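Galectin (PDB 6E20) binds beta-galactoside-containing glycans as a lectin of the galectin family and probably takes part in innate immune recognition, including that of a viral envelope glycoprotein. Local coordinates at residues S10-Q15 with S114-Y119; L17-V22 with I87-T92; V22-S27 with E125-G130; T28-N33 with P47-H52; D74-F79 with V98-G103. One frame throughout, in Å; residues are numbered along the deposited sequence.

Contact 1. Residues S10-Q15 with S114-Y119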
# COMPACT_ATOMS: atom_id res chain seq x y z
N SER B 10 -9.53 -0.65 0.22
CA SER B 10 -10.73 0.19 0.51
C SER B 10 -10.48 1.13 1.70
O SER B 10 -10.08 0.69 2.75
CB SER B 10 -11.94 -0.68 0.69
OG SER B 10 -12.30 -1.23 -0.57
N PHE B 11 -10.72 2.41 1.50
CA PHE B 11 -10.66 3.47 2.53
C PHE B 11 -12.09 3.99 2.74
O PHE B 11 -12.64 4.65 1.83
CB PHE B 11 -9.71 4.57 2.08
CG PHE B 11 -9.51 5.71 3.04
CD1 PHE B 11 -9.48 5.51 4.41
CD2 PHE B 11 -9.29 7.00 2.54
CE1 PHE B 11 -9.26 6.57 5.27
CE2 PHE B 11 -9.07 8.06 3.41
CZ PHE B 11 -9.05 7.84 4.77
N LYS B 12 -12.66 3.67 3.90
CA LYS B 12 -14.09 3.93 4.22
C LYS B 12 -14.19 5.01 5.28
O LYS B 12 -13.24 5.21 6.06
CB LYS B 12 -14.76 2.64 4.70
CG LYS B 12 -14.54 1.41 3.83
CD LYS B 12 -15.07 0.10 4.44
CE LYS B 12 -16.47 0.22 5.02
NZ LYS B 12 -16.89 -1.02 5.73
N VAL B 13 -15.36 5.65 5.35
CA VAL B 13 -15.73 6.61 6.43
C VAL B 13 -15.49 5.93 7.78
O VAL B 13 -16.05 4.84 7.97
CB VAL B 13 -17.19 7.07 6.25
CG1 VAL B 13 -17.85 7.48 7.56
CG2 VAL B 13 -17.23 8.19 5.23
N GLY B 14 -14.61 6.50 8.61
CA GLY B 14 -14.36 6.06 9.99
C GLY B 14 -12.97 5.50 10.19
O GLY B 14 -12.56 5.32 11.35
N GLN B 15 -12.26 5.16 9.12
CA GLN B 15 -10.89 4.59 9.25
C GLN B 15 -9.88 5.73 9.19
O GLN B 15 -10.23 6.81 8.70
CB GLN B 15 -10.62 3.59 8.12
CG GLN B 15 -11.71 2.53 7.94
CD GLN B 15 -11.38 1.58 6.83
OE1 GLN B 15 -11.41 1.94 5.66
NE2 GLN B 15 -11.09 0.34 7.18
N SER B 114 -18.79 10.31 -1.53
CA SER B 114 -18.81 8.84 -1.34
C SER B 114 -18.28 8.51 0.06
O SER B 114 -17.58 9.36 0.66
CB SER B 114 -18.08 8.09 -2.42
OG SER B 114 -18.39 8.61 -3.70
N GLU B 115 -18.68 7.34 0.58
CA GLU B 115 -18.24 6.79 1.89
C GLU B 115 -17.14 5.74 1.70
O GLU B 115 -16.63 5.25 2.72
CB GLU B 115 -19.44 6.18 2.63
CG GLU B 115 -20.36 7.25 3.20
CD GLU B 115 -21.71 6.75 3.67
OE1 GLU B 115 -21.74 6.07 4.71
OE2 GLU B 115 -22.72 7.04 2.99
N LYS B 116 -16.76 5.42 0.45
CA LYS B 116 -15.68 4.44 0.17
C LYS B 116 -14.92 4.82 -1.10
O LYS B 116 -15.57 5.05 -2.11
CB LYS B 116 -16.29 3.04 0.03
CG LYS B 116 -15.29 1.89 0.01
CD LYS B 116 -15.96 0.53 0.07
CE LYS B 116 -16.74 0.20 -1.19
NZ LYS B 116 -17.63 -0.97 -0.98
N TYR B 117 -13.59 4.79 -1.03
CA TYR B 117 -12.65 5.09 -2.15
C TYR B 117 -11.65 3.93 -2.29
O TYR B 117 -11.03 3.56 -1.29
CB TYR B 117 -11.98 6.44 -1.87
CG TYR B 117 -12.95 7.59 -1.91
CD1 TYR B 117 -13.62 7.88 -3.08
CD2 TYR B 117 -13.22 8.37 -0.79
CE1 TYR B 117 -14.52 8.93 -3.16
CE2 TYR B 117 -14.11 9.43 -0.85
CZ TYR B 117 -14.77 9.71 -2.04
OH TYR B 117 -15.69 10.72 -2.15
N LYS B 118 -11.52 3.38 -3.49
CA LYS B 118 -10.69 2.17 -3.79
C LYS B 118 -9.57 2.52 -4.78
O LYS B 118 -8.86 1.58 -5.24
CB LYS B 118 -11.62 1.05 -4.25
CG LYS B 118 -12.56 0.56 -3.16
CD LYS B 118 -13.70 -0.33 -3.62
CE LYS B 118 -13.29 -1.38 -4.62
NZ LYS B 118 -14.40 -2.33 -4.88
N TYR B 119 -9.35 3.81 -5.03
CA TYR B 119 -8.26 4.32 -5.91
C TYR B 119 -7.34 5.26 -5.11
O TYR B 119 -7.81 6.26 -4.55
CB TYR B 119 -8.88 4.96 -7.15
CG TYR B 119 -7.87 5.57 -8.07
CD1 TYR B 119 -7.24 4.83 -9.06
CD2 TYR B 119 -7.49 6.88 -7.90
CE1 TYR B 119 -6.29 5.41 -9.89
CE2 TYR B 119 -6.54 7.47 -8.72
CZ TYR B 119 -5.94 6.73 -9.71
OH TYR B 119 -5.02 7.37 -10.49
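Lys116 lays its side chain beside that of Lys12, both pointing the same way from neighbouring antiparallel strands. Its CB carries CG anti to the backbone N (chi1 -169°), where CG comes within 3.9 Å of Lys12 CG; CD lies 4.1 Å from both Lys12 CG and Ser10 OG. The chain then bends at chi3, and the ammonium NZ stays 6.8 Å from Lys12 NZ, so the two like charges are kept apart while their methylenes touch. This is the edge of the galectin beta-sandwich, where strand 9-12 pairs with strand 116-124. Phe11 and Tyr117 form the hydrogen-bonded pair: Phe11 N to Tyr117 O and Tyr117 N to Phe11 O are both 3.0 Å. Their rings leave the other face of the sheet, Phe11 meeting the ring of Phe91 and Tyr117 OH hydrogen-bonded to Asn110 ND2. Past the strand end, Val13 N donates to Glu115 O (2.9 Å), and Val13 CG2 rests 3.8 Å from Glu115 CG as Lys12 to Gln15 make a type II turn.

Contact 2. Residues L17-V22 with I87-T92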
# COMPACT_ATOMS: atom_id res chain seq x y z
N LEU B 17 -6.26 6.62 7.41
CA LEU B 17 -5.21 6.28 6.43
C LEU B 17 -3.90 6.93 6.90
O LEU B 17 -3.88 8.16 7.02
CB LEU B 17 -5.65 6.83 5.08
CG LEU B 17 -4.56 6.92 4.03
CD1 LEU B 17 -3.90 5.57 3.80
CD2 LEU B 17 -5.15 7.49 2.75
N THR B 18 -2.88 6.12 7.17
CA THR B 18 -1.53 6.56 7.60
C THR B 18 -0.60 6.38 6.40
O THR B 18 -0.54 5.27 5.89
CB THR B 18 -1.07 5.85 8.87
OG1 THR B 18 -2.06 6.12 9.88
CG2 THR B 18 0.27 6.35 9.37
N ILE B 19 0.01 7.47 5.93
CA ILE B 19 0.95 7.47 4.77
C ILE B 19 2.32 7.83 5.33
O ILE B 19 2.41 8.89 5.98
CB ILE B 19 0.52 8.45 3.66
CG1 ILE B 19 -0.86 8.07 3.09
CG2 ILE B 19 1.58 8.51 2.56
CD1 ILE B 19 -1.55 9.19 2.35
N THR B 20 3.29 6.94 5.11
CA THR B 20 4.71 7.16 5.45
C THR B 20 5.49 7.31 4.15
O THR B 20 5.37 6.45 3.27
CB THR B 20 5.30 6.03 6.29
OG1 THR B 20 4.28 5.69 7.23
CG2 THR B 20 6.57 6.43 7.00
N GLY B 21 6.26 8.38 4.05
CA GLY B 21 6.98 8.74 2.83
C GLY B 21 8.13 9.65 3.12
O GLY B 21 8.27 10.13 4.27
N VAL B 22 8.95 9.86 2.10
CA VAL B 22 10.10 10.82 2.11
C VAL B 22 10.06 11.55 0.78
O VAL B 22 10.11 10.89 -0.27
CB VAL B 22 11.43 10.07 2.27
CG1 VAL B 22 12.59 11.04 2.42
CG2 VAL B 22 11.39 9.07 3.41
N ILE B 87 1.68 11.22 7.57
CA ILE B 87 0.38 11.94 7.39
C ILE B 87 -0.76 10.97 7.72
O ILE B 87 -0.68 9.78 7.33
CB ILE B 87 0.27 12.45 5.94
CG1 ILE B 87 1.36 13.49 5.63
CG2 ILE B 87 -1.11 12.99 5.64
CD1 ILE B 87 1.53 13.72 4.13
N LYS B 88 -1.77 11.46 8.43
CA LYS B 88 -3.00 10.69 8.74
C LYS B 88 -4.14 11.40 8.03
O LYS B 88 -4.10 12.64 7.97
CB LYS B 88 -3.26 10.60 10.24
CG LYS B 88 -2.14 9.92 11.01
CD LYS B 88 -2.58 9.34 12.31
CE LYS B 88 -1.58 8.32 12.83
NZ LYS B 88 -1.96 7.88 14.18
N ILE B 89 -5.05 10.62 7.47
CA ILE B 89 -6.29 11.12 6.81
C ILE B 89 -7.45 10.33 7.38
O ILE B 89 -7.44 9.09 7.26
CB ILE B 89 -6.21 11.04 5.28
CG1 ILE B 89 -4.95 11.76 4.78
CG2 ILE B 89 -7.48 11.57 4.60
CD1 ILE B 89 -4.85 11.84 3.29
N THR B 90 -8.39 11.05 8.00
CA THR B 90 -9.71 10.57 8.43
C THR B 90 -10.76 11.18 7.51
O THR B 90 -10.61 12.36 7.14
CB THR B 90 -9.95 11.02 9.88
OG1 THR B 90 -8.83 10.57 10.65
CG2 THR B 90 -11.23 10.46 10.44
N PHE B 91 -11.84 10.49 7.19
CA PHE B 91 -12.95 11.22 6.53
C PHE B 91 -14.32 10.73 6.97
O PHE B 91 -14.49 9.62 7.51
CB PHE B 91 -12.85 11.19 5.01
CG PHE B 91 -13.30 9.93 4.32
CD1 PHE B 91 -12.57 8.76 4.45
CD2 PHE B 91 -14.37 9.96 3.44
CE1 PHE B 91 -12.94 7.61 3.75
CE2 PHE B 91 -14.73 8.82 2.73
CZ PHE B 91 -14.02 7.65 2.89
N THR B 92 -15.26 11.62 6.68
CA THR B 92 -16.71 11.51 6.95
C THR B 92 -17.36 11.81 5.61
O THR B 92 -16.62 12.28 4.72
CB THR B 92 -17.10 12.49 8.07
OG1 THR B 92 -16.76 13.81 7.60
CG2 THR B 92 -16.38 12.24 9.38
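Leu17 and Ile89 face each other as a hydrogen-bonded pair of antiparallel strands, with Leu17 CB 4.3 Å from Ile89 CB. Leu17 holds CG anti to its backbone N (chi1 164°), beside the carbonyl carbon, whereas Ile19, Ile87 and Ile89 all set CG1 anti to the carbonyl carbon and CG2 anti to the backbone N. In Ile89 the branch through CG1 is extended (chi2 -174°), and Ile89 CD1 meets Ile19 CD1 diagonally across the pairing at 4.3 Å. These four side chains project from one face of the sheet into the interior of the sandwich, where Ile32 and Ile34 of strand 30-34 cover them. On the other face Thr18 and Lys88 run side by side. The lysine chain is extended beyond CG, and Thr18 OG1 lies against its methylenes, nearest to Lys88 CE at 3.7 Å. Four backbone bonds join the strands; that from Leu17 N to Ile89 O is short and almost straight, 2.7 Å and 178°, and Ile19 N reaches Ile87 O at 2.8 Å. They satisfy Leu17, Ile19, Ile87 and Ile89, the backbones of Thr18 and Lys88 pairing outward with Glu132 and Thr99. The four inward side chains are aliphatic, while the outer face carries a hydroxyl and an ammonium toward solvent.

Contact 3. Residues V22-S27 with E125-G130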
# COMPACT_ATOMS: atom_id res chain seq x y z
N VAL B 22 8.95 9.86 2.10
CA VAL B 22 10.10 10.82 2.11
C VAL B 22 10.06 11.55 0.78
O VAL B 22 10.11 10.89 -0.27
CB VAL B 22 11.43 10.07 2.27
CG1 VAL B 22 12.59 11.04 2.42
CG2 VAL B 22 11.39 9.07 3.41
N PRO B 23 9.95 12.89 0.77
CA PRO B 23 10.04 13.63 -0.48
C PRO B 23 11.44 13.33 -1.04
O PRO B 23 12.35 13.23 -0.26
CB PRO B 23 9.83 15.10 -0.10
CG PRO B 23 9.31 15.07 1.32
CD PRO B 23 9.80 13.78 1.93
N LYS B 24 11.55 13.15 -2.36
CA LYS B 24 12.86 13.00 -3.04
C LYS B 24 13.74 14.19 -2.68
O LYS B 24 13.24 15.29 -2.43
CB LYS B 24 12.73 12.91 -4.56
CG LYS B 24 11.80 11.83 -5.08
CD LYS B 24 12.33 10.45 -4.95
CE LYS B 24 11.40 9.40 -5.55
NZ LYS B 24 11.44 9.40 -7.03
N PRO B 25 15.08 14.02 -2.65
CA PRO B 25 15.97 15.13 -2.30
C PRO B 25 15.76 16.39 -3.15
O PRO B 25 16.00 17.45 -2.67
CB PRO B 25 17.39 14.55 -2.50
CG PRO B 25 17.21 13.05 -2.39
CD PRO B 25 15.80 12.76 -2.88
N ASP B 26 15.33 16.22 -4.41
CA ASP B 26 15.16 17.32 -5.38
C ASP B 26 13.67 17.57 -5.61
O ASP B 26 13.33 18.23 -6.61
CB ASP B 26 15.87 17.00 -6.71
CG ASP B 26 15.24 15.86 -7.51
OD1 ASP B 26 14.48 15.04 -6.94
OD2 ASP B 26 15.54 15.81 -8.70
N SER B 27 12.80 17.15 -4.69
CA SER B 27 11.33 17.32 -4.84
C SER B 27 10.95 18.79 -5.01
O SER B 27 11.42 19.64 -4.24
CB SER B 27 10.60 16.67 -3.69
OG SER B 27 9.20 16.74 -3.87
N GLU B 125 7.57 13.79 -6.90
CA GLU B 125 8.92 13.49 -6.39
C GLU B 125 8.81 13.10 -4.91
O GLU B 125 9.26 13.87 -4.03
CB GLU B 125 9.80 14.69 -6.72
CG GLU B 125 9.86 15.00 -8.23
CD GLU B 125 9.96 16.47 -8.65
OE1 GLU B 125 9.29 17.35 -8.03
OE2 GLU B 125 10.71 16.75 -9.62
N VAL B 126 8.28 11.91 -4.65
CA VAL B 126 8.13 11.33 -3.28
C VAL B 126 8.28 9.82 -3.36
O VAL B 126 7.85 9.25 -4.35
CB VAL B 126 6.78 11.71 -2.66
CG1 VAL B 126 5.61 11.10 -3.42
CG2 VAL B 126 6.70 11.39 -1.18
N ARG B 127 8.86 9.20 -2.33
CA ARG B 127 8.87 7.72 -2.19
C ARG B 127 7.88 7.36 -1.09
O ARG B 127 7.92 7.98 -0.00
CB ARG B 127 10.28 7.15 -1.99
CG ARG B 127 11.14 7.81 -0.92
CD ARG B 127 12.57 7.30 -1.04
NE ARG B 127 13.56 8.00 -0.22
CZ ARG B 127 13.96 9.26 -0.40
NH1 ARG B 127 13.45 10.00 -1.37
NH2 ARG B 127 14.87 9.80 0.40
N ILE B 128 6.99 6.43 -1.39
CA ILE B 128 5.96 5.95 -0.43
C ILE B 128 6.48 4.66 0.21
O ILE B 128 6.69 3.67 -0.51
CB ILE B 128 4.60 5.78 -1.13
CG1 ILE B 128 4.14 7.09 -1.77
CG2 ILE B 128 3.59 5.23 -0.13
CD1 ILE B 128 3.97 8.23 -0.79
N GLN B 129 6.69 4.70 1.52
CA GLN B 129 7.26 3.60 2.32
C GLN B 129 6.15 2.89 3.09
O GLN B 129 6.42 1.75 3.52
CB GLN B 129 8.28 4.15 3.31
CG GLN B 129 9.40 4.95 2.64
CD GLN B 129 10.42 5.42 3.65
OE1 GLN B 129 10.09 5.92 4.74
NE2 GLN B 129 11.69 5.27 3.30
N GLY B 130 4.99 3.53 3.32
CA GLY B 130 3.91 2.92 4.12
C GLY B 130 2.54 3.45 3.76
O GLY B 130 2.39 4.67 3.64
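Val22 packs on one face of the Arg127 guanidinium, its CG1 3.3 Å from the plane and offset toward the rim beside NH2. At the edge of the same group, close to its plane, stands Lys24 CA, 3.5 Å from Arg127 NH1. Arg127 CG occupies the crowded position between backbone N and carbonyl carbon (chi1 50°), and the chain runs extended from there to NE, crossing the valine obliquely. The far end is fixed by a salt bridge from Arg127 NH2 to Asp82. Val22 and Arg127 also exchange two backbone bonds, Arg127 N reaching Val22 O at 2.9 Å. Glu125 O is gripped twice, from opposite faces of its carbonyl plane: by Lys24 N at 2.9 Å, well above that plane, and by Ser27 OG, also at 2.9 Å. Ser27 is set for this by the type I turn from Lys24 to Ser27, and the Glu125 carboxylate accepts from Thr28 N. Strand 126-133 is one of the two outermost strands of the five-stranded sheet within this chain and flanks strand 16-23. Further along, Gln129 and Gly130 both face Thr20 in a classic beta bulge, and Gly130 pairs with an antiparallel strand of the second subunit, carrying the sheet across the interface.

Contact 4. Residues T28-N33 with P47-H52. With GAL (beta-D-galactopyranose), chain D; NDG (2-acetamido-2-deoxy-alpha-D-glucopyranose), chain C.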
# COMPACT_ATOMS: atom_id res chain seq x y z
N THR B 28 10.12 19.10 -6.01
CA THR B 28 9.49 20.43 -6.19
C THR B 28 8.10 20.36 -5.57
O THR B 28 7.59 21.39 -5.14
CB THR B 28 9.42 20.87 -7.66
OG1 THR B 28 8.50 20.03 -8.36
CG2 THR B 28 10.77 20.84 -8.34
N ASN B 29 7.51 19.18 -5.58
CA ASN B 29 6.12 18.96 -5.12
C ASN B 29 5.82 17.46 -5.19
O ASN B 29 6.59 16.70 -5.88
CB ASN B 29 5.13 19.80 -5.93
CG ASN B 29 4.79 19.22 -7.29
OD1 ASN B 29 5.67 19.10 -8.16
ND2 ASN B 29 3.54 18.82 -7.45
N PHE B 30 4.71 17.05 -4.58
CA PHE B 30 4.18 15.67 -4.68
C PHE B 30 2.70 15.71 -4.36
O PHE B 30 2.28 16.74 -3.82
CB PHE B 30 4.94 14.69 -3.79
CG PHE B 30 4.83 14.91 -2.30
CD1 PHE B 30 5.75 15.70 -1.63
CD2 PHE B 30 3.83 14.30 -1.56
CE1 PHE B 30 5.66 15.89 -0.26
CE2 PHE B 30 3.72 14.50 -0.19
CZ PHE B 30 4.66 15.27 0.47
N ALA B 31 1.96 14.66 -4.69
CA ALA B 31 0.50 14.65 -4.49
C ALA B 31 0.04 13.25 -4.09
O ALA B 31 0.57 12.25 -4.64
CB ALA B 31 -0.23 15.15 -5.72
N ILE B 32 -0.91 13.25 -3.17
CA ILE B 32 -1.76 12.11 -2.73
C ILE B 32 -3.12 12.34 -3.36
O ILE B 32 -3.69 13.43 -3.18
CB ILE B 32 -1.87 12.06 -1.19
CG1 ILE B 32 -0.50 11.94 -0.51
CG2 ILE B 32 -2.80 10.94 -0.80
CD1 ILE B 32 -0.35 12.80 0.72
N ASN B 33 -3.56 11.35 -4.13
CA ASN B 33 -4.85 11.37 -4.86
C ASN B 33 -5.68 10.24 -4.27
O ASN B 33 -5.23 9.08 -4.38
CB ASN B 33 -4.61 11.22 -6.37
CG ASN B 33 -3.82 12.38 -6.93
OD1 ASN B 33 -2.66 12.26 -7.34
ND2 ASN B 33 -4.45 13.53 -6.95
N PRO B 47 1.39 19.02 -1.47
CA PRO B 47 2.49 19.79 -0.90
C PRO B 47 3.46 20.25 -2.00
O PRO B 47 3.95 19.42 -2.75
CB PRO B 47 3.12 18.82 0.10
CG PRO B 47 1.99 17.87 0.46
CD PRO B 47 1.27 17.68 -0.86
N ARG B 48 3.64 21.57 -2.11
CA ARG B 48 4.52 22.24 -3.10
C ARG B 48 5.70 22.90 -2.38
O ARG B 48 5.49 23.93 -1.69
CB ARG B 48 3.66 23.23 -3.90
CG ARG B 48 2.55 22.57 -4.71
CD ARG B 48 1.69 23.61 -5.42
NE ARG B 48 0.61 23.01 -6.19
CZ ARG B 48 -0.23 23.68 -6.97
NH1 ARG B 48 -0.15 24.99 -7.09
NH2 ARG B 48 -1.16 23.04 -7.64
N PHE B 49 6.91 22.35 -2.56
CA PHE B 49 8.17 23.01 -2.15
C PHE B 49 8.29 24.28 -2.99
O PHE B 49 8.44 25.41 -2.44
CB PHE B 49 9.38 22.09 -2.34
CG PHE B 49 9.33 20.89 -1.44
CD1 PHE B 49 9.66 21.02 -0.09
CD2 PHE B 49 8.87 19.66 -1.90
CE1 PHE B 49 9.56 19.94 0.77
CE2 PHE B 49 8.80 18.57 -1.05
CZ PHE B 49 9.13 18.72 0.30
N ASP B 50 8.15 24.10 -4.30
CA ASP B 50 8.24 25.20 -5.29
C ASP B 50 7.74 24.68 -6.64
O ASP B 50 8.56 24.06 -7.39
CB ASP B 50 9.67 25.72 -5.36
CG ASP B 50 9.81 27.12 -5.92
OD1 ASP B 50 8.84 27.63 -6.47
OD2 ASP B 50 10.89 27.71 -5.75
N ALA B 51 6.46 24.89 -6.95
CA ALA B 51 5.81 24.41 -8.19
C ALA B 51 4.50 25.19 -8.41
O ALA B 51 3.91 25.59 -7.34
CB ALA B 51 5.61 22.92 -8.08
N HIS B 52 4.08 25.46 -9.67
CA HIS B 52 2.77 26.09 -10.03
C HIS B 52 2.74 27.53 -9.47
O HIS B 52 1.62 28.07 -9.29
CB HIS B 52 1.63 25.15 -9.58
CG HIS B 52 1.89 23.76 -10.06
ND1 HIS B 52 2.08 23.45 -11.39
CD2 HIS B 52 2.06 22.61 -9.37
CE1 HIS B 52 2.32 22.15 -11.50
NE2 HIS B 52 2.31 21.61 -10.28
C1 GAL D . -2.83 22.88 -10.85
C2 GAL D . -1.75 21.84 -11.03
C3 GAL D . -2.34 20.44 -10.90
C4 GAL D . -3.11 20.33 -9.58
C5 GAL D . -4.16 21.46 -9.52
C6 GAL D . -4.97 21.49 -8.19
O2 GAL D . -1.21 22.03 -12.34
O3 GAL D . -1.32 19.48 -10.94
O4 GAL D . -2.12 20.46 -8.55
O5 GAL D . -3.52 22.72 -9.64
O6 GAL D . -5.78 22.68 -8.11
C1 NDG C . -3.44 28.10 -11.24
C2 NDG C . -3.06 27.53 -9.83
C3 NDG C . -2.34 26.22 -9.88
C4 NDG C . -3.00 25.27 -10.87
C5 NDG C . -2.99 25.94 -12.25
C6 NDG C . -3.51 25.01 -13.37
C7 NDG C . -2.78 29.33 -8.42
C8 NDG C . -2.77 30.37 -7.33
O5 NDG C . -3.81 27.11 -12.20
O3 NDG C . -2.40 25.78 -8.53
O4 NDG C . -2.16 24.13 -10.88
O6 NDG C . -4.81 24.51 -13.01
O7 NDG C . -3.49 29.23 -9.24
N2 NDG C . -2.19 28.27 -8.87
O1 NDG C . -2.39 28.90 -11.76
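The galactoside pocket of the galectin carbohydrate-recognition domain draws Arg48 and His52 from the loop 47-52, which is fastened to the start of strand 30-34. Arg48 runs extended from CG to NE and meets both sugars in the plane of its guanidinium: NH1 donates to O3 of the N-acetylglucosamine at 2.8 Å, and NH2 to the galactose O4 at 2.9 Å. NH2 also bonds the same O3 and, weakly, the ring oxygen O5 of the galactose. His52 CD2 sits 3.4 Å above the centre of the guanidinium, while the imidazole presents a face to galactose O2. Asn46 OD1 accepts from Arg48 NE, and Asp54 forms a salt bridge with NH1; Glu71, Asn61 and His44 also hydrogen-bond the disaccharide. Away from the sugar, Phe30 N donates to Pro47 O almost along the C=O axis (3.1 Å), and Asp50 N reaches Thr28 O at 2.9 Å, nearly straight and on a lone pair. Pro47 lies over one face of the Phe30 ring, an off-centre CH-pi contact with CG 4.2 Å from the ring centroid. Strand 30-34 runs between strands 40-47 and 116-124 in its sheet; Phe30 also meets Phe85 and Pro23 of the opposing sheet, and Phe49 puts its ring edge-to-face with Phe77.

Contact 5. Residues D74-F79 with V98-G103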
# COMPACT_ATOMS: atom_id res chain seq x y z
N ASP B 74 -3.01 25.98 2.15
CA ASP B 74 -2.48 26.07 3.53
C ASP B 74 -0.99 26.41 3.48
O ASP B 74 -0.26 25.76 2.74
CB ASP B 74 -2.73 24.79 4.32
CG ASP B 74 -2.65 25.09 5.80
OD1 ASP B 74 -1.89 26.00 6.15
OD2 ASP B 74 -3.37 24.45 6.56
N ASP B 75 -0.60 27.39 4.30
CA ASP B 75 0.76 27.92 4.46
C ASP B 75 1.52 27.03 5.46
O ASP B 75 2.76 27.10 5.52
CB ASP B 75 0.65 29.39 4.86
CG ASP B 75 1.93 30.20 4.69
OD1 ASP B 75 2.38 30.35 3.54
OD2 ASP B 75 2.46 30.68 5.72
N ASN B 76 0.83 26.18 6.21
CA ASN B 76 1.46 25.21 7.13
C ASN B 76 2.18 24.13 6.31
O ASN B 76 1.52 23.47 5.52
CB ASN B 76 0.39 24.62 8.05
CG ASN B 76 0.95 23.61 9.02
OD1 ASN B 76 2.16 23.56 9.26
ND2 ASN B 76 0.07 22.80 9.59
N PHE B 77 3.50 24.00 6.43
CA PHE B 77 4.34 23.18 5.52
C PHE B 77 5.45 22.49 6.29
O PHE B 77 6.61 22.87 6.17
CB PHE B 77 4.95 24.03 4.40
CG PHE B 77 5.37 23.24 3.19
CD1 PHE B 77 4.44 22.84 2.24
CD2 PHE B 77 6.72 22.96 2.95
CE1 PHE B 77 4.84 22.13 1.11
CE2 PHE B 77 7.11 22.24 1.83
CZ PHE B 77 6.17 21.83 0.91
N PRO B 78 5.15 21.41 7.04
CA PRO B 78 6.17 20.69 7.79
C PRO B 78 6.71 19.52 6.96
O PRO B 78 6.73 18.41 7.47
CB PRO B 78 5.38 20.20 9.01
CG PRO B 78 4.03 19.85 8.40
CD PRO B 78 3.81 20.85 7.27
N PHE B 79 7.04 19.76 5.69
CA PHE B 79 7.74 18.78 4.83
C PHE B 79 9.13 19.31 4.52
O PHE B 79 9.29 20.53 4.37
CB PHE B 79 6.99 18.49 3.53
CG PHE B 79 5.59 18.02 3.80
CD1 PHE B 79 5.35 16.72 4.21
CD2 PHE B 79 4.51 18.88 3.66
CE1 PHE B 79 4.06 16.28 4.47
CE2 PHE B 79 3.22 18.44 3.93
CZ PHE B 79 3.00 17.15 4.34
N VAL B 98 -6.96 15.87 7.45
CA VAL B 98 -5.52 15.54 7.32
C VAL B 98 -4.81 16.00 8.57
O VAL B 98 -4.85 17.21 8.85
CB VAL B 98 -4.91 16.19 6.07
CG1 VAL B 98 -3.45 15.77 5.89
CG2 VAL B 98 -5.74 15.89 4.85
N THR B 99 -4.16 15.08 9.26
CA THR B 99 -3.21 15.40 10.36
C THR B 99 -1.80 15.34 9.75
O THR B 99 -1.40 14.29 9.22
CB THR B 99 -3.46 14.52 11.59
OG1 THR B 99 -4.87 14.55 11.87
CG2 THR B 99 -2.64 14.95 12.78
N LEU B 100 -1.11 16.47 9.82
CA LEU B 100 0.25 16.64 9.30
C LEU B 100 1.25 16.19 10.35
O LEU B 100 0.86 16.05 11.51
CB LEU B 100 0.41 18.12 8.97
CG LEU B 100 -0.44 18.58 7.80
CD1 LEU B 100 -0.19 20.04 7.51
CD2 LEU B 100 -0.16 17.71 6.58
N PRO B 101 2.53 15.98 9.97
CA PRO B 101 3.57 15.52 10.90
C PRO B 101 3.60 16.32 12.20
O PRO B 101 3.65 15.72 13.24
CB PRO B 101 4.90 15.74 10.15
CG PRO B 101 4.53 15.78 8.69
CD PRO B 101 3.07 16.20 8.62
N ASP B 102 3.53 17.65 12.12
CA ASP B 102 3.65 18.54 13.30
C ASP B 102 2.32 18.61 14.06
O ASP B 102 2.14 19.58 14.81
CB ASP B 102 4.14 19.93 12.86
CG ASP B 102 3.14 20.68 12.01
OD1 ASP B 102 2.07 20.10 11.75
OD2 ASP B 102 3.46 21.81 11.56
N GLY B 103 1.40 17.66 13.87
CA GLY B 103 0.14 17.58 14.63
C GLY B 103 -0.91 18.59 14.16
O GLY B 103 -2.07 18.49 14.60
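Asn76 has CG anti to its backbone N (chi1 180°) and Leu100 has CG anti to its carbonyl carbon (chi1 -68°), torsions that set the two CG atoms; the side chains beyond them approach tip to tip. The contact joins two loops of the galectin sandwich: the segment after strand 72-74, and the type I turn from Leu100 to Gly103 that links strands 95-99 and 105-109. Asp74 OD1 accepts from Asn76 N at 2.7 Å, an Asx turn that fixes the start of the first loop. Pro78, at the centre of an inverse gamma turn, is the hub of the apolar part: its CG lies 3.8 Å from Pro101 CD and 4.1 Å from Leu100 CB. Asp102 crosses the Pro78 ring at about a right angle, and its OD1 is bonded to Ser104. Deeper in, Phe79 packs on Ile87 and edge-to-face with Phe85. There, at the tip of its ring, Phe79 CZ meets Leu100 CD2 at 3.9 Å.

Overall arrangement
Contact 2 is the buried one, with aliphatic side chains filling the interior between the sheets; the other four are only partly buried. Contacts 2 and 3 both use strand 16-23, share Val22 and pair it with its two neighbours, but contact 3 trades aliphatic packing for an arginine and a turn at the sheet's end. Contact 1 lies about 24 Å from contact 4, centre to centre, on the opposite side of the chain's centre; the first is ladder with solvent-facing lysines, the second a loop that binds sugar. Contact 5 has no clear hydrogen bond between its segments and relies on prolines and apolar atoms. Its Phe77 and Phe79 pack against Phe49 and Pro47 of contact 4.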